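Local coordinates for T9SS C-terminal target domain-containing protein (Bacteroides cellulosilyticus, PDB 5JVK) that probably hydrolyses O-glycosidic bonds in carbohydrates, as a family 39 glycoside hydrolase of a gut symbiont, at residues 234-237 against 238-242; 478-482 against 483-487. All blocks are in the same frame, centred on the assembly; numbering follows the deposited sequence.

Contact 1: 234-237 against 238-242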
loop_
_atom_site.group_PDB
_atom_site.type_symbol
_atom_site.label_atom_id
_atom_site.label_comp_id
_atom_site.label_asym_id
_atom_site.label_seq_id
_atom_site.Cartn_x
_atom_site.Cartn_y
_atom_site.Cartn_z
ATOM N N LEU A 234 4.991 -12.897 -24.622
ATOM C CA LEU A 234 6.396 -12.696 -25.010
ATOM C C LEU A 234 6.583 -12.071 -26.410
ATOM O O LEU A 234 7.466 -11.230 -26.580
ATOM C CB LEU A 234 7.202 -14.000 -24.859
ATOM C CG LEU A 234 8.711 -13.978 -25.145
ATOM C CD1 LEU A 234 9.428 -12.865 -24.390
ATOM C CD2 LEU A 234 9.321 -15.325 -24.795
ATOM N N PRO A 235 5.764 -12.472 -27.409
ATOM C CA PRO A 235 5.776 -11.759 -28.692
ATOM C C PRO A 235 5.507 -10.258 -28.588
ATOM O O PRO A 235 6.236 -9.469 -29.189
ATOM C CB PRO A 235 4.659 -12.448 -29.477
ATOM C CG PRO A 235 4.710 -13.851 -28.996
ATOM C CD PRO A 235 5.109 -13.788 -27.545
ATOM N N LEU A 236 4.475 -9.878 -27.836
ATOM C CA LEU A 236 4.168 -8.466 -27.589
ATOM C C LEU A 236 5.339 -7.778 -26.887
ATOM O O LEU A 236 5.734 -6.676 -27.263
ATOM C CB LEU A 236 2.879 -8.334 -26.761
ATOM C CG LEU A 236 2.308 -6.956 -26.373
ATOM C CD1 LEU A 236 3.058 -6.322 -25.216
ATOM C CD2 LEU A 236 2.270 -5.988 -27.544
ATOM N N LEU A 237 5.891 -8.446 -25.879
ATOM C CA LEU A 237 7.008 -7.925 -25.088
ATOM C C LEU A 237 8.287 -7.715 -25.913
ATOM O O LEU A 237 9.015 -6.743 -25.688
ATOM C CB LEU A 237 7.283 -8.872 -23.914
ATOM C CG LEU A 237 8.285 -8.484 -22.825
ATOM C CD1 LEU A 237 7.875 -7.185 -22.140
ATOM C CD2 LEU A 237 8.427 -9.629 -21.822
ATOM N N LYS A 238 8.550 -8.620 -26.860
ATOM C CA LYS A 238 9.725 -8.518 -27.752
ATOM C C LYS A 238 9.701 -7.296 -28.680
ATOM O O LYS A 238 10.757 -6.837 -29.113
ATOM C CB LYS A 238 9.901 -9.798 -28.584
ATOM C CG LYS A 238 10.553 -10.937 -27.818
ATOM C CD LYS A 238 10.591 -12.227 -28.621
ATOM C CE LYS A 238 11.494 -13.255 -27.955
ATOM N NZ LYS A 238 11.354 -14.615 -28.539
ATOM N N VAL A 239 8.504 -6.793 -28.987
ATOM C CA VAL A 239 8.335 -5.555 -29.756
ATOM C C VAL A 239 8.359 -4.337 -28.824
ATOM O O VAL A 239 9.049 -3.359 -29.110
ATOM C CB VAL A 239 7.021 -5.569 -30.583
ATOM C CG1 VAL A 239 6.854 -4.277 -31.380
ATOM C CG2 VAL A 239 6.986 -6.778 -31.512
ATOM N N VAL A 240 7.617 -4.406 -27.716
ATOM C CA VAL A 240 7.476 -3.273 -26.779
ATOM C C VAL A 240 8.791 -2.873 -26.096
ATOM O O VAL A 240 9.082 -1.682 -25.983
ATOM C CB VAL A 240 6.377 -3.546 -25.710
ATOM C CG1 VAL A 240 6.389 -2.501 -24.594
ATOM C CG2 VAL A 240 5.004 -3.580 -26.363
ATOM N N TYR A 241 9.569 -3.854 -25.642
ATOM C CA TYR A 241 10.780 -3.572 -24.861
ATOM C C TYR A 241 11.826 -2.727 -25.610
ATOM O O TYR A 241 12.239 -1.692 -25.090
ATOM C CB TYR A 241 11.398 -4.860 -24.299
ATOM C CG TYR A 241 12.598 -4.627 -23.406
ATOM C CD1 TYR A 241 12.438 -4.236 -22.072
ATOM C CD2 TYR A 241 13.897 -4.800 -23.887
ATOM C CE1 TYR A 241 13.537 -4.025 -21.247
ATOM C CE2 TYR A 241 15.001 -4.589 -23.071
ATOM C CZ TYR A 241 14.817 -4.203 -21.752
ATOM O OH TYR A 241 15.910 -3.996 -20.949
ATOM N N PRO A 242 12.246 -3.148 -26.824
ATOM C CA PRO A 242 13.197 -2.299 -27.564
ATOM C C PRO A 242 12.613 -0.951 -28.014
ATOM O O PRO A 242 13.323 0.052 -27.974
ATOM C CB PRO A 242 13.583 -3.163 -28.774
ATOM C CG PRO A 242 12.458 -4.123 -28.932
ATOM C CD PRO A 242 11.977 -4.407 -27.544
#

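Contact 2: 478-482 against 483-487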
loop_
_atom_site.group_PDB
_atom_site.type_symbol
_atom_site.label_atom_id
_atom_site.label_comp_id
_atom_site.label_asym_id
_atom_site.label_seq_id
_atom_site.Cartn_x
_atom_site.Cartn_y
_atom_site.Cartn_z
ATOM N N LEU A 478 6.959 -0.207 30.055
ATOM C CA LEU A 478 7.489 -1.570 30.007
ATOM C C LEU A 478 7.124 -2.325 31.283
ATOM O O LEU A 478 6.999 -1.724 32.348
ATOM C CB LEU A 478 9.010 -1.546 29.852
ATOM C CG LEU A 478 9.565 -0.885 28.588
ATOM C CD1 LEU A 478 11.062 -0.657 28.713
ATOM C CD2 LEU A 478 9.269 -1.724 27.358
ATOM N N THR A 479 6.942 -3.637 31.163
ATOM C CA THR A 479 6.749 -4.518 32.311
ATOM C C THR A 479 7.964 -5.433 32.399
ATOM O O THR A 479 8.190 -6.249 31.507
ATOM C CB THR A 479 5.466 -5.352 32.170
ATOM O OG1 THR A 479 4.343 -4.475 32.051
ATOM C CG2 THR A 479 5.260 -6.262 33.375
ATOM N N VAL A 480 8.736 -5.295 33.476
ATOM C CA VAL A 480 10.019 -5.983 33.619
ATOM C C VAL A 480 9.941 -7.047 34.714
ATOM O O VAL A 480 9.834 -6.718 35.897
ATOM C CB VAL A 480 11.148 -4.982 33.944
ATOM C CG1 VAL A 480 12.510 -5.675 33.924
ATOM C CG2 VAL A 480 11.118 -3.816 32.964
ATOM N N ASP A 481 9.990 -8.316 34.311
ATOM C CA ASP A 481 9.981 -9.442 35.241
ATOM C C ASP A 481 11.373 -10.069 35.308
ATOM O O ASP A 481 11.687 -10.982 34.543
ATOM C CB ASP A 481 8.931 -10.472 34.810
ATOM C CG ASP A 481 8.892 -11.701 35.717
ATOM O OD1 ASP A 481 9.189 -11.584 36.928
ATOM O OD2 ASP A 481 8.559 -12.794 35.206
ATOM N N ASN A 482 12.204 -9.550 36.213
ATOM C CA ASN A 482 13.519 -10.121 36.523
ATOM C C ASN A 482 14.429 -10.210 35.283
ATOM O O ASN A 482 14.952 -11.275 34.946
ATOM C CB ASN A 482 13.337 -11.493 37.198
ATOM C CG ASN A 482 14.617 -12.024 37.825
ATOM O OD1 ASN A 482 15.444 -11.266 38.345
ATOM N ND2 ASN A 482 14.784 -13.341 37.782
ATOM N N GLY A 483 14.592 -9.076 34.609
ATOM C CA GLY A 483 15.410 -8.985 33.397
ATOM C C GLY A 483 14.746 -9.427 32.096
ATOM O O GLY A 483 15.425 -9.523 31.070
ATOM N N TYR A 484 13.436 -9.690 32.129
ATOM C CA TYR A 484 12.659 -10.056 30.941
ATOM C C TYR A 484 11.535 -9.052 30.733
ATOM O O TYR A 484 10.848 -8.677 31.684
ATOM C CB TYR A 484 12.053 -11.452 31.095
ATOM C CG TYR A 484 13.044 -12.574 30.917
ATOM C CD1 TYR A 484 13.970 -12.876 31.914
ATOM C CD2 TYR A 484 13.056 -13.344 29.752
ATOM C CE1 TYR A 484 14.886 -13.907 31.757
ATOM C CE2 TYR A 484 13.967 -14.378 29.585
ATOM C CZ TYR A 484 14.879 -14.657 30.590
ATOM O OH TYR A 484 15.784 -15.678 30.434
ATOM N N LEU A 485 11.346 -8.629 29.486
ATOM C CA LEU A 485 10.231 -7.765 29.125
ATOM C C LEU A 485 8.993 -8.633 28.915
ATOM O O LEU A 485 9.007 -9.527 28.070
ATOM C CB LEU A 485 10.545 -6.975 27.855
ATOM C CG LEU A 485 11.808 -6.113 27.902
ATOM C CD1 LEU A 485 12.082 -5.499 26.539
ATOM C CD2 LEU A 485 11.690 -5.031 28.963
ATOM N N VAL A 486 7.939 -8.373 29.691
ATOM C CA VAL A 486 6.668 -9.092 29.565
ATOM C C VAL A 486 5.837 -8.386 28.499
ATOM O O VAL A 486 5.373 -7.269 28.727
ATOM C CB VAL A 486 5.881 -9.132 30.899
ATOM C CG1 VAL A 486 4.607 -9.958 30.753
ATOM C CG2 VAL A 486 6.750 -9.685 32.023
ATOM N N LEU A 487 5.664 -9.034 27.345
ATOM C CA LEU A 487 4.935 -8.464 26.206
ATOM C C LEU A 487 3.602 -9.171 26.000
ATOM O O LEU A 487 3.563 -10.395 25.880
ATOM C CB LEU A 487 5.758 -8.588 24.922
ATOM C CG LEU A 487 7.129 -7.912 24.894
ATOM C CD1 LEU A 487 7.809 -8.177 23.560
ATOM C CD2 LEU A 487 7.008 -6.417 25.143
HETATM O O HOH W 1 7.370 -5.013 28.630
#

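Contact 1: 234-237 against 238-242
The carbonyl oxygen of Leu236 is gripped by two amides of the next turn: Val240 N donates at 3.0 Å with a nearly straight N-H (164°), while Val239 N reaches Leu236 O weakly at 3.3 Å. Both bonds lie in helix 229-247, which links strands 217-220 and 252-255 in one beta-alpha-beta crossover of the eight-stranded (beta/alpha)8 barrel. The regular i to i+4 ladder continues with Lys238 N on Leu234 O at 2.8 Å and Tyr241 N on Leu237 O at 2.9 Å. Two prolines interrupt it and kink the helix: Pro235 and Pro242 have no N-H to give to the preceding turn.

Side chains pair along the same spacing. With chi1 at 170°, Val240 holds CG2 beside its own backbone N, and that methyl meets Leu236 CD1 at 3.6 Å, the two side chains crossing at a slant. Leu220 of strand 217-220 touches both residues; Val240 also meets Ala201 and Leu204 of helix 194-211, whereas Leu236 reaches Phe190 and Pro191. Leu237 instead turns to strand 252-255, packing on Leu253 and Ser255. Tyr241 joins it on Leu253, and its OH is hydrogen-bonded to Asp283 OD1.

At the solvent-facing side Lys238 lies back over the previous turn. Its extended chain begins with CG 3.3 Å from Leu234 O, beyond the oxygen that its own amide uses. Farther out the aliphatic part runs past the Leu234 side chain, where Lys238 CE comes to 4.0 Å from Leu234 CG.

Contact 2: 478-482 against 483-487
Chi1 of -59° at Thr479 places CG2 opposite the backbone N, where it touches Val486 CB at 3.8 Å. Chi1 of -177° at Val486 leaves its own CG2 beside the backbone N, and this methyl comes to 3.6 Å from Asp481 CB. These three residues thus share one face of the ribbon. Asp481 OD2 continues across it to a salt bridge with Arg456 of strand 453-458, and Arg456 and Thr454 also touch Val486.

The backbone here is a two-residue beta hairpin. Asn482 and Gly483, both with positive phi, occupy the corner of a type I' turn, a conformation in which Asn-Gly is a classic pair. Closing it, Asp481 N donates to Tyr484 O at 2.8 Å, whereas the return bond from Tyr484 N to Asp481 O is longer, 3.2 Å, with the donor well above the carbonyl plane. Val480 and Leu485 form the next, non-hydrogen-bonded pair. Beyond them Val486 N meets Thr479 O at 2.8 Å, almost linear at 174°, but the reciprocal link is spread by a water: it accepts from Thr479 N at 2.9 Å and donates to Val486 O.

Tyr484 turns its ring edge to the corner, with CD1 3.6 Å from Asn482 O, which lies in the ring plane. An alanine here removes the ring, which would probably leave a gap beside Asn482 O at the corner and let the Lys458 side chain it touches move more freely. On the other face of the hairpin Val480 and Leu478 converge on Leu485, whose CD2 meets Val480 CG2 and Leu478 CD2; both Leu478 and Leu485 also touch Leu466 of strand 466-469.

In the fold
Contact 1 comes first along the chain and contact 2 some 240 residues later, contact 1 closing before contact 2 opens. Their centres are about 59 Å apart, their nearest atoms about 45 Å, and they sit on opposite sides of the chain's centre. They share no helix, strand or sheet. Contact 1 belongs to the outer helical layer of the parallel (beta/alpha)8 barrel, the fold expected to carry catalysis in family 39; contact 2 forms a surface hairpin in the antiparallel beta region that follows the barrel, where strand 484-489 pairs with strand 453-458. One lies within a helix packed outside the strands, the other in a peripheral turn, and the two do not touch.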